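Long-range contacts in quinoline 2-oxidoreductase large subunit (Pseudomonas putida, PDB 1T3Q), which carries the molybdenum and its pterin cytosine dinucleotide in a molybdenum hydroxylase that probably oxidises quinoline at carbon 2: residues R452-G457 and I645-A650; S651-R656 and R777-I782; L43-L48 and V279-D284; V71-C76 and V118-S123. All coordinates share one frame; numbering follows the deposited sequence.

Interaction 1. Residues R452-G457 and I645-A650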
loop_
_atom_site.group_PDB
_atom_site.type_symbol
_atom_site.label_atom_id
_atom_site.label_comp_id
_atom_site.label_asym_id
_atom_site.label_seq_id
_atom_site.Cartn_x
_atom_site.Cartn_y
_atom_site.Cartn_z
ATOM N N ARG B 452 15.465 61.439 1.985
ATOM C CA ARG B 452 14.902 60.739 3.133
ATOM C C ARG B 452 15.904 59.763 3.735
ATOM O O ARG B 452 15.540 58.912 4.550
ATOM C CB ARG B 452 13.639 59.977 2.730
ATOM N N GLY B 453 17.165 59.887 3.329
ATOM C CA GLY B 453 18.193 59.003 3.849
ATOM C C GLY B 453 18.021 57.564 3.401
ATOM O O GLY B 453 18.332 56.630 4.146
ATOM N N LYS B 454 17.521 57.384 2.182
ATOM C CA LYS B 454 17.304 56.051 1.626
ATOM C C LYS B 454 18.050 55.916 0.303
ATOM O O LYS B 454 17.991 56.804 -0.547
ATOM C CB LYS B 454 15.812 55.814 1.383
ATOM C CG LYS B 454 14.929 55.954 2.616
ATOM C CD LYS B 454 15.132 54.806 3.586
ATOM C CE LYS B 454 14.097 54.854 4.703
ATOM N NZ LYS B 454 14.179 53.651 5.572
ATOM N N TYR B 455 18.753 54.802 0.134
ATOM C CA TYR B 455 19.499 54.544 -1.092
ATOM C C TYR B 455 18.677 53.592 -1.960
ATOM O O TYR B 455 18.525 52.419 -1.629
ATOM C CB TYR B 455 20.847 53.904 -0.758
ATOM C CG TYR B 455 21.747 54.756 0.115
ATOM C CD1 TYR B 455 22.631 54.165 1.016
ATOM C CD2 TYR B 455 21.734 56.147 0.021
ATOM C CE1 TYR B 455 23.485 54.940 1.803
ATOM C CE2 TYR B 455 22.581 56.930 0.799
ATOM C CZ TYR B 455 23.455 56.321 1.687
ATOM O OH TYR B 455 24.296 57.096 2.453
ATOM N N LEU B 456 18.142 54.097 -3.066
ATOM C CA LEU B 456 17.332 53.270 -3.949
ATOM C C LEU B 456 18.190 52.809 -5.120
ATOM O O LEU B 456 18.987 53.579 -5.651
ATOM C CB LEU B 456 16.132 54.075 -4.454
ATOM C CG LEU B 456 14.866 53.292 -4.808
ATOM C CD1 LEU B 456 14.300 52.631 -3.551
ATOM C CD2 LEU B 456 13.841 54.243 -5.413
ATOM N N GLY B 457 18.029 51.551 -5.518
ATOM C CA GLY B 457 18.818 51.030 -6.620
ATOM C C GLY B 457 18.048 50.090 -7.526
ATOM O O GLY B 457 17.199 49.327 -7.070
ATOM N N ILE B 645 14.188 46.380 -7.563
ATOM C CA ILE B 645 14.411 47.693 -6.991
ATOM C C ILE B 645 14.553 47.457 -5.495
ATOM O O ILE B 645 13.693 46.831 -4.876
ATOM C CB ILE B 645 13.232 48.649 -7.253
ATOM C CG1 ILE B 645 13.167 48.989 -8.747
ATOM C CG2 ILE B 645 13.406 49.920 -6.430
ATOM C CD1 ILE B 645 12.030 49.926 -9.129
ATOM N N VAL B 646 15.658 47.930 -4.929
ATOM C CA VAL B 646 15.912 47.763 -3.508
ATOM C C VAL B 646 16.082 49.119 -2.851
ATOM O O VAL B 646 16.518 50.082 -3.486
ATOM C CB VAL B 646 17.196 46.934 -3.232
ATOM C CG1 VAL B 646 17.092 45.567 -3.889
ATOM C CG2 VAL B 646 18.419 47.684 -3.723
ATOM N N GLU B 647 15.718 49.188 -1.578
ATOM C CA GLU B 647 15.850 50.415 -0.811
ATOM C C GLU B 647 16.708 50.102 0.403
ATOM O O GLU B 647 16.399 49.188 1.166
ATOM C CB GLU B 647 14.481 50.919 -0.348
ATOM C CG GLU B 647 14.573 52.076 0.639
ATOM C CD GLU B 647 13.234 52.419 1.265
ATOM O OE1 GLU B 647 12.403 53.057 0.588
ATOM O OE2 GLU B 647 13.012 52.038 2.435
ATOM N N ILE B 648 17.787 50.857 0.571
ATOM C CA ILE B 648 18.689 50.665 1.694
ATOM C C ILE B 648 18.638 51.887 2.608
ATOM O O ILE B 648 18.778 53.014 2.144
ATOM C CB ILE B 648 20.142 50.487 1.212
ATOM C CG1 ILE B 648 20.241 49.270 0.289
ATOM C CG2 ILE B 648 21.069 50.336 2.406
ATOM C CD1 ILE B 648 21.600 49.122 -0.371
ATOM N N ASP B 649 18.429 51.660 3.902
ATOM C CA ASP B 649 18.378 52.755 4.870
ATOM C C ASP B 649 19.812 53.202 5.148
ATOM O O ASP B 649 20.642 52.398 5.562
ATOM C CB ASP B 649 17.727 52.282 6.172
ATOM C CG ASP B 649 17.470 53.419 7.138
ATOM O OD1 ASP B 649 16.468 54.137 6.957
ATOM O OD2 ASP B 649 18.276 53.604 8.071
ATOM N N ALA B 650 20.102 54.479 4.924
ATOM C CA ALA B 650 21.453 55.001 5.135
ATOM C C ALA B 650 21.956 54.920 6.575
ATOM O O ALA B 650 23.161 54.886 6.811
ATOM C CB ALA B 650 21.536 56.443 4.643
HETATM O O HOH W 1 17.711 56.814 6.923
#

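Interaction 2. Residues S651-R656 and R777-I782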
loop_
_atom_site.group_PDB
_atom_site.type_symbol
_atom_site.label_atom_id
_atom_site.label_comp_id
_atom_site.label_asym_id
_atom_site.label_seq_id
_atom_site.Cartn_x
_atom_site.Cartn_y
_atom_site.Cartn_z
ATOM N N SER B 651 21.042 54.883 7.537
ATOM C CA SER B 651 21.436 54.827 8.944
ATOM C C SER B 651 21.461 53.435 9.564
ATOM O O SER B 651 22.320 53.143 10.398
ATOM C CB SER B 651 20.520 55.726 9.780
ATOM O OG SER B 651 20.710 57.089 9.448
ATOM N N THR B 652 20.529 52.576 9.166
ATOM C CA THR B 652 20.461 51.237 9.738
ATOM C C THR B 652 20.946 50.133 8.804
ATOM O O THR B 652 21.127 48.991 9.225
ATOM C CB THR B 652 19.026 50.914 10.177
ATOM O OG1 THR B 652 18.179 50.844 9.022
ATOM C CG2 THR B 652 18.505 52.000 11.116
ATOM N N TYR B 653 21.159 50.483 7.539
ATOM C CA TYR B 653 21.632 49.532 6.535
ATOM C C TYR B 653 20.611 48.439 6.256
ATOM O O TYR B 653 20.943 47.387 5.710
ATOM C CB TYR B 653 22.956 48.911 6.979
ATOM C CG TYR B 653 23.913 49.937 7.533
ATOM C CD1 TYR B 653 24.175 50.005 8.898
ATOM C CD2 TYR B 653 24.508 50.883 6.698
ATOM C CE1 TYR B 653 25.005 50.994 9.422
ATOM C CE2 TYR B 653 25.339 51.876 7.209
ATOM C CZ TYR B 653 25.582 51.926 8.572
ATOM O OH TYR B 653 26.399 52.908 9.087
ATOM N N ALA B 654 19.365 48.693 6.642
ATOM C CA ALA B 654 18.295 47.736 6.406
ATOM C C ALA B 654 18.012 47.744 4.906
ATOM O O ALA B 654 17.956 48.806 4.285
ATOM C CB ALA B 654 17.052 48.142 7.183
ATOM N N THR B 655 17.839 46.562 4.326
ATOM C CA THR B 655 17.573 46.459 2.899
ATOM C C THR B 655 16.210 45.843 2.619
ATOM O O THR B 655 15.830 44.828 3.204
ATOM C CB THR B 655 18.660 45.632 2.197
ATOM O OG1 THR B 655 19.942 46.215 2.468
ATOM C CG2 THR B 655 18.432 45.620 0.694
ATOM N N ARG B 656 15.482 46.469 1.706
ATOM C CA ARG B 656 14.151 46.014 1.348
ATOM C C ARG B 656 13.993 45.944 -0.168
ATOM O O ARG B 656 14.349 46.883 -0.878
ATOM C CB ARG B 656 13.124 46.986 1.955
ATOM C CG ARG B 656 11.667 46.695 1.647
ATOM C CD ARG B 656 10.740 47.457 2.602
ATOM N NE ARG B 656 9.854 48.394 1.912
ATOM C CZ ARG B 656 10.126 49.680 1.711
ATOM N NH1 ARG B 656 9.258 50.451 1.070
ATOM N NH2 ARG B 656 11.258 50.200 2.162
ATOM N N ARG B 777 27.768 43.579 6.004
ATOM C CA ARG B 777 28.526 43.796 4.775
ATOM C C ARG B 777 28.286 45.173 4.164
ATOM O O ARG B 777 29.200 45.772 3.603
ATOM C CB ARG B 777 28.224 42.690 3.760
ATOM C CG ARG B 777 28.844 41.354 4.156
ATOM C CD ARG B 777 28.780 40.308 3.050
ATOM N NE ARG B 777 29.619 39.158 3.383
ATOM C CZ ARG B 777 29.163 37.969 3.762
ATOM N NH1 ARG B 777 27.859 37.747 3.853
ATOM N NH2 ARG B 777 30.020 37.006 4.078
ATOM N N ILE B 778 27.061 45.674 4.280
ATOM C CA ILE B 778 26.733 46.993 3.753
ATOM C C ILE B 778 27.411 48.045 4.632
ATOM O O ILE B 778 27.963 49.020 4.132
ATOM C CB ILE B 778 25.210 47.240 3.762
ATOM C CG1 ILE B 778 24.520 46.264 2.804
ATOM C CG2 ILE B 778 24.913 48.687 3.383
ATOM C CD1 ILE B 778 23.019 46.424 2.743
ATOM N N PHE B 779 27.358 47.832 5.944
ATOM C CA PHE B 779 27.971 48.738 6.912
ATOM C C PHE B 779 29.468 48.850 6.633
ATOM O O PHE B 779 30.030 49.946 6.589
ATOM C CB PHE B 779 27.732 48.197 8.333
ATOM C CG PHE B 779 28.585 48.843 9.395
ATOM C CD1 PHE B 779 28.395 50.173 9.756
ATOM C CD2 PHE B 779 29.573 48.109 10.046
ATOM C CE1 PHE B 779 29.179 50.764 10.755
ATOM C CE2 PHE B 779 30.359 48.690 11.044
ATOM C CZ PHE B 779 30.163 50.019 11.400
ATOM N N ARG B 780 30.101 47.702 6.439
ATOM C CA ARG B 780 31.530 47.627 6.162
ATOM C C ARG B 780 31.888 48.296 4.835
ATOM O O ARG B 780 32.861 49.046 4.749
ATOM C CB ARG B 780 31.965 46.164 6.115
ATOM C CG ARG B 780 33.039 45.796 7.112
ATOM C CD ARG B 780 32.533 45.828 8.539
ATOM N NE ARG B 780 33.491 46.508 9.402
ATOM C CZ ARG B 780 33.568 46.355 10.720
ATOM N NH1 ARG B 780 34.478 47.029 11.403
ATOM N NH2 ARG B 780 32.753 45.524 11.351
ATOM N N SER B 781 31.103 48.017 3.800
ATOM C CA SER B 781 31.363 48.587 2.483
ATOM C C SER B 781 31.341 50.108 2.515
ATOM O O SER B 781 32.216 50.760 1.950
ATOM C CB SER B 781 30.332 48.087 1.467
ATOM N N ILE B 782 30.339 50.667 3.184
ATOM C CA ILE B 782 30.189 52.111 3.282
ATOM C C ILE B 782 31.245 52.765 4.175
ATOM O O ILE B 782 31.679 53.886 3.906
ATOM C CB ILE B 782 28.775 52.472 3.796
ATOM C CG1 ILE B 782 27.738 52.112 2.729
ATOM C CG2 ILE B 782 28.702 53.953 4.150
ATOM C CD1 ILE B 782 26.301 52.385 3.133
#

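Interaction 3. Residues L43-L48 and V279-D284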
loop_
_atom_site.group_PDB
_atom_site.type_symbol
_atom_site.label_atom_id
_atom_site.label_comp_id
_atom_site.label_asym_id
_atom_site.label_seq_id
_atom_site.Cartn_x
_atom_site.Cartn_y
_atom_site.Cartn_z
ATOM N N LEU B 43 10.233 0.328 12.537
ATOM C CA LEU B 43 11.251 0.753 13.500
ATOM C C LEU B 43 11.820 2.109 13.083
ATOM O O LEU B 43 11.612 2.560 11.948
ATOM C CB LEU B 43 12.372 -0.291 13.599
ATOM C CG LEU B 43 11.963 -1.630 14.217
ATOM C CD1 LEU B 43 13.085 -2.642 14.049
ATOM C CD2 LEU B 43 11.627 -1.427 15.694
ATOM N N HIS B 44 12.551 2.749 13.992
ATOM C CA HIS B 44 13.098 4.075 13.747
ATOM C C HIS B 44 14.606 4.193 13.886
ATOM O O HIS B 44 15.205 3.625 14.801
ATOM C CB HIS B 44 12.432 5.061 14.701
ATOM C CG HIS B 44 10.938 5.027 14.637
ATOM N ND1 HIS B 44 10.200 5.989 13.982
ATOM C CD2 HIS B 44 10.047 4.116 15.097
ATOM C CE1 HIS B 44 8.919 5.672 14.040
ATOM N NE2 HIS B 44 8.800 4.540 14.711
ATOM N N VAL B 45 15.218 4.951 12.984
ATOM C CA VAL B 45 16.662 5.129 13.038
ATOM C C VAL B 45 17.035 6.536 13.492
ATOM O O VAL B 45 16.342 7.510 13.182
ATOM C CB VAL B 45 17.319 4.843 11.657
ATOM C CG1 VAL B 45 16.889 5.882 10.640
ATOM C CG2 VAL B 45 18.842 4.826 11.791
ATOM N N ALA B 46 18.116 6.625 14.266
ATOM C CA ALA B 46 18.650 7.897 14.746
ATOM C C ALA B 46 20.140 7.816 14.457
ATOM O O ALA B 46 20.694 6.717 14.383
ATOM C CB ALA B 46 18.417 8.064 16.231
ATOM N N SER B 47 20.790 8.962 14.306
ATOM C CA SER B 47 22.211 8.966 13.992
ATOM C C SER B 47 23.101 9.736 14.957
ATOM O O SER B 47 22.692 10.739 15.547
ATOM C CB SER B 47 22.427 9.543 12.587
ATOM O OG SER B 47 21.716 8.801 11.610
ATOM N N LEU B 48 24.320 9.239 15.126
ATOM C CA LEU B 48 25.318 9.913 15.943
ATOM C C LEU B 48 26.257 10.454 14.872
ATOM O O LEU B 48 26.691 9.710 13.989
ATOM C CB LEU B 48 26.074 8.936 16.846
ATOM C CG LEU B 48 27.271 9.566 17.571
ATOM C CD1 LEU B 48 26.801 10.734 18.439
ATOM C CD2 LEU B 48 27.976 8.514 18.425
ATOM N N VAL B 279 12.130 0.030 8.326
ATOM C CA VAL B 279 12.991 0.982 9.018
ATOM C C VAL B 279 12.733 2.373 8.466
ATOM O O VAL B 279 12.909 2.629 7.271
ATOM C CB VAL B 279 14.479 0.632 8.845
ATOM C CG1 VAL B 279 15.340 1.679 9.538
ATOM C CG2 VAL B 279 14.751 -0.754 9.414
ATOM N N ARG B 280 12.321 3.266 9.358
ATOM C CA ARG B 280 11.979 4.635 9.016
ATOM C C ARG B 280 13.044 5.658 9.390
ATOM O O ARG B 280 13.526 5.688 10.526
ATOM C CB ARG B 280 10.659 4.989 9.712
ATOM C CG ARG B 280 10.171 6.435 9.603
ATOM C CD ARG B 280 8.849 6.511 10.359
ATOM N NE ARG B 280 8.091 7.746 10.202
ATOM C CZ ARG B 280 8.246 8.827 10.956
ATOM N NH1 ARG B 280 7.493 9.895 10.740
ATOM N NH2 ARG B 280 9.154 8.847 11.922
ATOM N N TRP B 281 13.402 6.489 8.414
ATOM C CA TRP B 281 14.367 7.564 8.608
ATOM C C TRP B 281 13.717 8.892 8.232
ATOM O O TRP B 281 13.467 9.150 7.056
ATOM C CB TRP B 281 15.605 7.369 7.724
ATOM C CG TRP B 281 16.442 8.623 7.570
ATOM C CD1 TRP B 281 17.074 9.317 8.562
ATOM C CD2 TRP B 281 16.731 9.323 6.347
ATOM N NE1 TRP B 281 17.736 10.403 8.038
ATOM C CE2 TRP B 281 17.543 10.432 6.682
ATOM C CE3 TRP B 281 16.385 9.118 5.004
ATOM C CZ2 TRP B 281 18.018 11.335 5.721
ATOM C CZ3 TRP B 281 16.856 10.015 4.045
ATOM C CH2 TRP B 281 17.665 11.112 4.411
ATOM N N ILE B 282 13.430 9.716 9.234
ATOM C CA ILE B 282 12.857 11.039 9.012
ATOM C C ILE B 282 13.792 11.971 9.774
ATOM O O ILE B 282 13.788 11.999 11.006
ATOM C CB ILE B 282 11.425 11.156 9.591
ATOM C CG1 ILE B 282 10.493 10.155 8.902
ATOM C CG2 ILE B 282 10.914 12.582 9.418
ATOM C CD1 ILE B 282 10.290 10.408 7.409
ATOM N N GLU B 283 14.604 12.726 9.044
ATOM C CA GLU B 283 15.572 13.613 9.678
ATOM C C GLU B 283 14.954 14.891 10.217
ATOM O O GLU B 283 13.900 15.330 9.742
ATOM C CB GLU B 283 16.685 13.965 8.692
ATOM C CG GLU B 283 16.376 15.153 7.797
ATOM C CD GLU B 283 17.451 15.400 6.758
ATOM O OE1 GLU B 283 18.623 15.037 7.006
ATOM O OE2 GLU B 283 17.126 15.976 5.697
ATOM N N ASP B 284 15.604 15.482 11.216
ATOM C CA ASP B 284 15.115 16.735 11.782
ATOM C C ASP B 284 15.795 17.905 11.074
ATOM O O ASP B 284 16.679 17.701 10.242
ATOM C CB ASP B 284 15.337 16.780 13.300
ATOM C CG ASP B 284 16.803 16.691 13.701
ATOM O OD1 ASP B 284 17.078 16.050 14.737
ATOM O OD2 ASP B 284 17.671 17.264 13.011
HETATM O O HOH W 2 11.670 7.834 12.517
HETATM O O HOH W 3 14.149 8.499 11.959
#

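Interaction 4. Residues V71-C76 and V118-S123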
loop_
_atom_site.group_PDB
_atom_site.type_symbol
_atom_site.label_atom_id
_atom_site.label_comp_id
_atom_site.label_asym_id
_atom_site.label_seq_id
_atom_site.Cartn_x
_atom_site.Cartn_y
_atom_site.Cartn_z
ATOM N N VAL B 71 15.864 -0.706 21.881
ATOM C CA VAL B 71 16.874 -0.694 20.830
ATOM C C VAL B 71 17.016 -2.078 20.213
ATOM O O VAL B 71 17.133 -3.077 20.921
ATOM C CB VAL B 71 18.242 -0.252 21.364
ATOM C CG1 VAL B 71 19.281 -0.336 20.250
ATOM C CG2 VAL B 71 18.152 1.169 21.902
ATOM N N GLU B 72 17.015 -2.126 18.885
ATOM C CA GLU B 72 17.123 -3.385 18.167
ATOM C C GLU B 72 18.461 -3.551 17.467
ATOM O O GLU B 72 18.864 -4.666 17.137
ATOM C CB GLU B 72 16.000 -3.483 17.130
ATOM C CG GLU B 72 14.613 -3.480 17.734
ATOM C CD GLU B 72 14.325 -4.738 18.523
ATOM O OE1 GLU B 72 13.517 -4.673 19.473
ATOM O OE2 GLU B 72 14.895 -5.797 18.187
ATOM N N LEU B 73 19.163 -2.449 17.250
ATOM C CA LEU B 73 20.424 -2.531 16.534
ATOM C C LEU B 73 21.231 -1.248 16.577
ATOM O O LEU B 73 20.675 -0.153 16.612
ATOM C CB LEU B 73 20.128 -2.912 15.076
ATOM C CG LEU B 73 21.216 -2.950 13.993
ATOM C CD1 LEU B 73 20.650 -3.641 12.761
ATOM C CD2 LEU B 73 21.681 -1.543 13.643
ATOM N N VAL B 74 22.553 -1.393 16.587
ATOM C CA VAL B 74 23.455 -0.250 16.568
ATOM C C VAL B 74 24.625 -0.625 15.659
ATOM O O VAL B 74 25.308 -1.617 15.899
ATOM C CB VAL B 74 23.997 0.093 17.969
ATOM C CG1 VAL B 74 24.942 1.280 17.874
ATOM C CG2 VAL B 74 22.850 0.416 18.912
ATOM N N TRP B 75 24.837 0.164 14.610
ATOM C CA TRP B 75 25.919 -0.091 13.660
ATOM C C TRP B 75 26.948 1.026 13.646
ATOM O O TRP B 75 26.617 2.192 13.863
ATOM C CB TRP B 75 25.376 -0.216 12.232
ATOM C CG TRP B 75 24.804 -1.546 11.848
ATOM C CD1 TRP B 75 24.809 -2.699 12.582
ATOM C CD2 TRP B 75 24.163 -1.863 10.608
ATOM N NE1 TRP B 75 24.208 -3.714 11.872
ATOM C CE2 TRP B 75 23.804 -3.227 10.657
ATOM C CE3 TRP B 75 23.857 -1.122 9.456
ATOM C CZ2 TRP B 75 23.152 -3.868 9.599
ATOM C CZ3 TRP B 75 23.207 -1.761 8.404
ATOM C CH2 TRP B 75 22.864 -3.121 8.485
ATOM N N CYS B 76 28.201 0.662 13.393
ATOM C CA CYS B 76 29.259 1.652 13.274
ATOM C C CYS B 76 29.762 1.504 11.836
ATOM O O CYS B 76 29.243 0.682 11.082
ATOM C CB CYS B 76 30.380 1.396 14.289
ATOM S SG CYS B 76 31.269 -0.155 14.079
ATOM N N VAL B 118 24.661 4.485 13.700
ATOM C CA VAL B 118 23.213 4.558 13.577
ATOM C C VAL B 118 22.562 3.609 14.573
ATOM O O VAL B 118 23.092 2.534 14.879
ATOM C CB VAL B 118 22.719 4.205 12.152
ATOM C CG1 VAL B 118 23.128 5.300 11.181
ATOM C CG2 VAL B 118 23.277 2.857 11.714
ATOM N N VAL B 119 21.411 4.022 15.086
ATOM C CA VAL B 119 20.670 3.221 16.040
ATOM C C VAL B 119 19.248 3.025 15.531
ATOM O O VAL B 119 18.610 3.975 15.073
ATOM C CB VAL B 119 20.587 3.919 17.418
ATOM C CG1 VAL B 119 19.726 3.091 18.368
ATOM C CG2 VAL B 119 21.994 4.128 17.999
ATOM N N VAL B 120 18.769 1.791 15.587
ATOM C CA VAL B 120 17.401 1.494 15.189
ATOM C C VAL B 120 16.680 1.084 16.471
ATOM O O VAL B 120 17.138 0.196 17.198
ATOM C CB VAL B 120 17.340 0.354 14.161
ATOM C CG1 VAL B 120 15.891 -0.014 13.878
ATOM C CG2 VAL B 120 18.021 0.794 12.865
ATOM N N ALA B 121 15.559 1.737 16.759
ATOM C CA ALA B 121 14.811 1.434 17.972
ATOM C C ALA B 121 13.298 1.531 17.761
ATOM O O ALA B 121 12.832 1.893 16.682
ATOM C CB ALA B 121 15.250 2.374 19.098
ATOM N N SER B 122 12.545 1.208 18.809
ATOM C CA SER B 122 11.083 1.218 18.765
ATOM C C SER B 122 10.477 2.585 18.478
ATOM O O SER B 122 9.341 2.679 18.011
ATOM C CB SER B 122 10.530 0.683 20.088
ATOM O OG SER B 122 10.987 1.480 21.162
ATOM N N SER B 123 11.226 3.644 18.767
ATOM C CA SER B 123 10.759 5.003 18.511
ATOM C C SER B 123 11.963 5.873 18.212
ATOM O O SER B 123 13.089 5.526 18.571
ATOM C CB SER B 123 10.019 5.572 19.726
ATOM O OG SER B 123 10.934 6.017 20.713
#

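Interaction 1. Residues R452-G457 and I645-A650
Lys454 and Asp649 join two antiparallel strands of the four-stranded mixed sheet in the molybdopterin cofactor-binding domain, NZ lying 2.7 Å from Asp649 OD1 in a salt bridge. NZ meets that oxygen on its anti side, slightly out of the carboxylate plane. The lysine chain bends at chi2 (-71°), which turns CD across the strand toward 645-649, where its methylenes lie against the Glu647 carboxylate. The ion pair between Lys454 NZ and Glu647 OE2 is long, and this oxygen has its stronger partner in Arg656, on the next strand of the sheet. An alanine in place of Lys454 would probably leave Asp649 OD1 without its cation and open a gap beside the Glu647 carboxylate. On this same face Leu456 CD1 packs at 3.6 Å on Glu647 CB, while helix 439-450 covers Leu456 and Ile645.

On the other face of the sheet, Ala650 CB sits over one face of the Tyr455 ring, 4.0 Å from its centroid, a CH-pi contact; His763 meets the same ring edge-to-face. Between the two faces the backbones bond in pairs, Tyr455 with Ile648 and Gly457 with Val646. Gly453, with positive phi, ends helix 439-450 as the C' residue of a Schellman motif and turns the chain into the strand. Its O accepts Ala650 N at 2.9 Å, and one water donates to both Gly453 O and Asp649 OD1.

Interaction 2. Residues S651-R656 and R777-I782
Tyr653 lays one face of its ring against Phe779, joining the turn between strands 636-649 and 655-665, a beta hairpin of the cofactor-binding domain, to the C-terminal helix 775-783. Phe779 CB stands over the centre of the tyrosine ring, 4.1 Å from the centroid and only 12° off its normal, a CH-pi contact. The phenyl group then leans out toward the hydroxyl end of the tyrosine, giving an offset edge-to-face pair with planes at 64°. Its CD1 comes within 3.5 Å of Tyr653 CZ, and the hydroxyl lies near the plane of the phenyl ring, at its edge.

CG of Tyr653, anti to the carbonyl carbon (chi1 -44°), starts the ring off beside the helix side chains. Ile782 CD1 approaches the ring edge at 4.2 Å from Tyr653 CE2, and Ile778 CG2 lies 4.0 Å from Tyr653 CD2. An alanine here would probably open a gap beside the helix, leaving Phe779 CB and CD1 and Ile782 CD1 without the ring they pack on.

Both sides of the contact also face the medium subunit: Ser266 of that chain packs on Tyr653 of the hairpin, and its Asp262 forms a salt bridge with Arg780 of the helix. At the start of strand 655-665, Thr655 OG1 lies 3.1 Å from Ile778 CD1, a close polar-apolar approach.

Interaction 3. Residues L43-L48 and V279-D284
Leu43 and His44 run parallel to Val279 and Arg280 as neighbouring strands of a seven-stranded mixed sheet, gripped by Arg280 N to Leu43 O at 2.8 Å and Val45 N to Arg280 O at 3.1 Å. The strand segments then diverge, their axes 44° apart. This pairing joins the a/b hammerhead region to the first cofactor-binding region in a single sheet.

His44 and Arg280 project side by side from the same face of the sheet. The arginine chain is extended from CG to NE, and its NH2 lies near the plane of the imidazole at the edge, 3.7 Å from His44 ND1. A water joins the two, 2.8 Å from His44 ND1 and accepting from Arg280 NH2 at the same distance. One face of the guanidinium is covered by Ile282 CG1, while Arg280 NH1 bonds to Ala35 O, so the group is held from several directions. Glu37 of the small subunit also packs on Arg280.

Val45 bears the apolar part of the contact. With chi1 at 66°, CG1 sits between the backbone N and the carbonyl carbon and meets Trp281 CB at 3.5 Å; helix 263-275 packs on the tryptophan beyond. Where the strands part, a second water bridges them, donating to Val45 O and Arg280 O and accepting from Ile282 N at 3.1 Å.

Interaction 4. Residues V71-C76 and V118-S123
Val74 and Val119 stand next to each other and project alike, with Val74 CG2 3.9 Å from Val119 CG2. The other methyl of Val119, CG1, is anti to the backbone N (chi1 176°) and meets Val71: Val71 CG1 and Val119 CG1 are 3.9 Å apart, the two side chains roughly perpendicular. Ala121 extends this apolar face. On the other face, Trp75 CB packs at 3.8 Å on Val118 CG2, and Leu73 adjoins Val120. Within strand 71-76, Leu73 CD2 lies over one face of the Trp75 indole, toward its rim.

The backbones are antiparallel, with two-way hydrogen bonding between Trp75 and Val118. Val120 N bonds to Leu73 O, but Val120 O faces two amides, Glu72 N at 2.9 Å and, weakly, Leu73 N at 3.3 Å. This is a classic beta bulge, which shifts the register by one residue. The exposed Glu72 side chain, bent at chi2, leads away from the partner strand.

The pair forms one margin of the seven-stranded sheet, at its hammerhead end: within this chain, strand 71-76 is outermost and strand 115-121 separates it from strand 43-49. Helix 124-131 packs on the face bearing Val71, Val119 and Ala121, and helix 263-275 on that bearing Leu73, Trp75 and Val120.

Overall arrangement
The four contacts form two groups at well-separated places in the chain. Interactions 3 and 4 have centres 9 Å apart and share the seven-stranded sheet, in which strands 43-49 and 115-121 are hydrogen-bonded neighbours. Along the chain, both segments of interaction 4 fall between those of interaction 3, so the hammerhead strands are already paired locally within the longer connection that interaction 3 closes. Interactions 1 and 2 come later in sequence, centres 10 Å apart: interaction 1 lies within the four-stranded sheet, and interaction 2 attaches helix 775-783 to the hairpin of its consecutive, neighbouring strands 636-649 and 655-665. Between interactions 1 and 3 the centres are 47 Å apart.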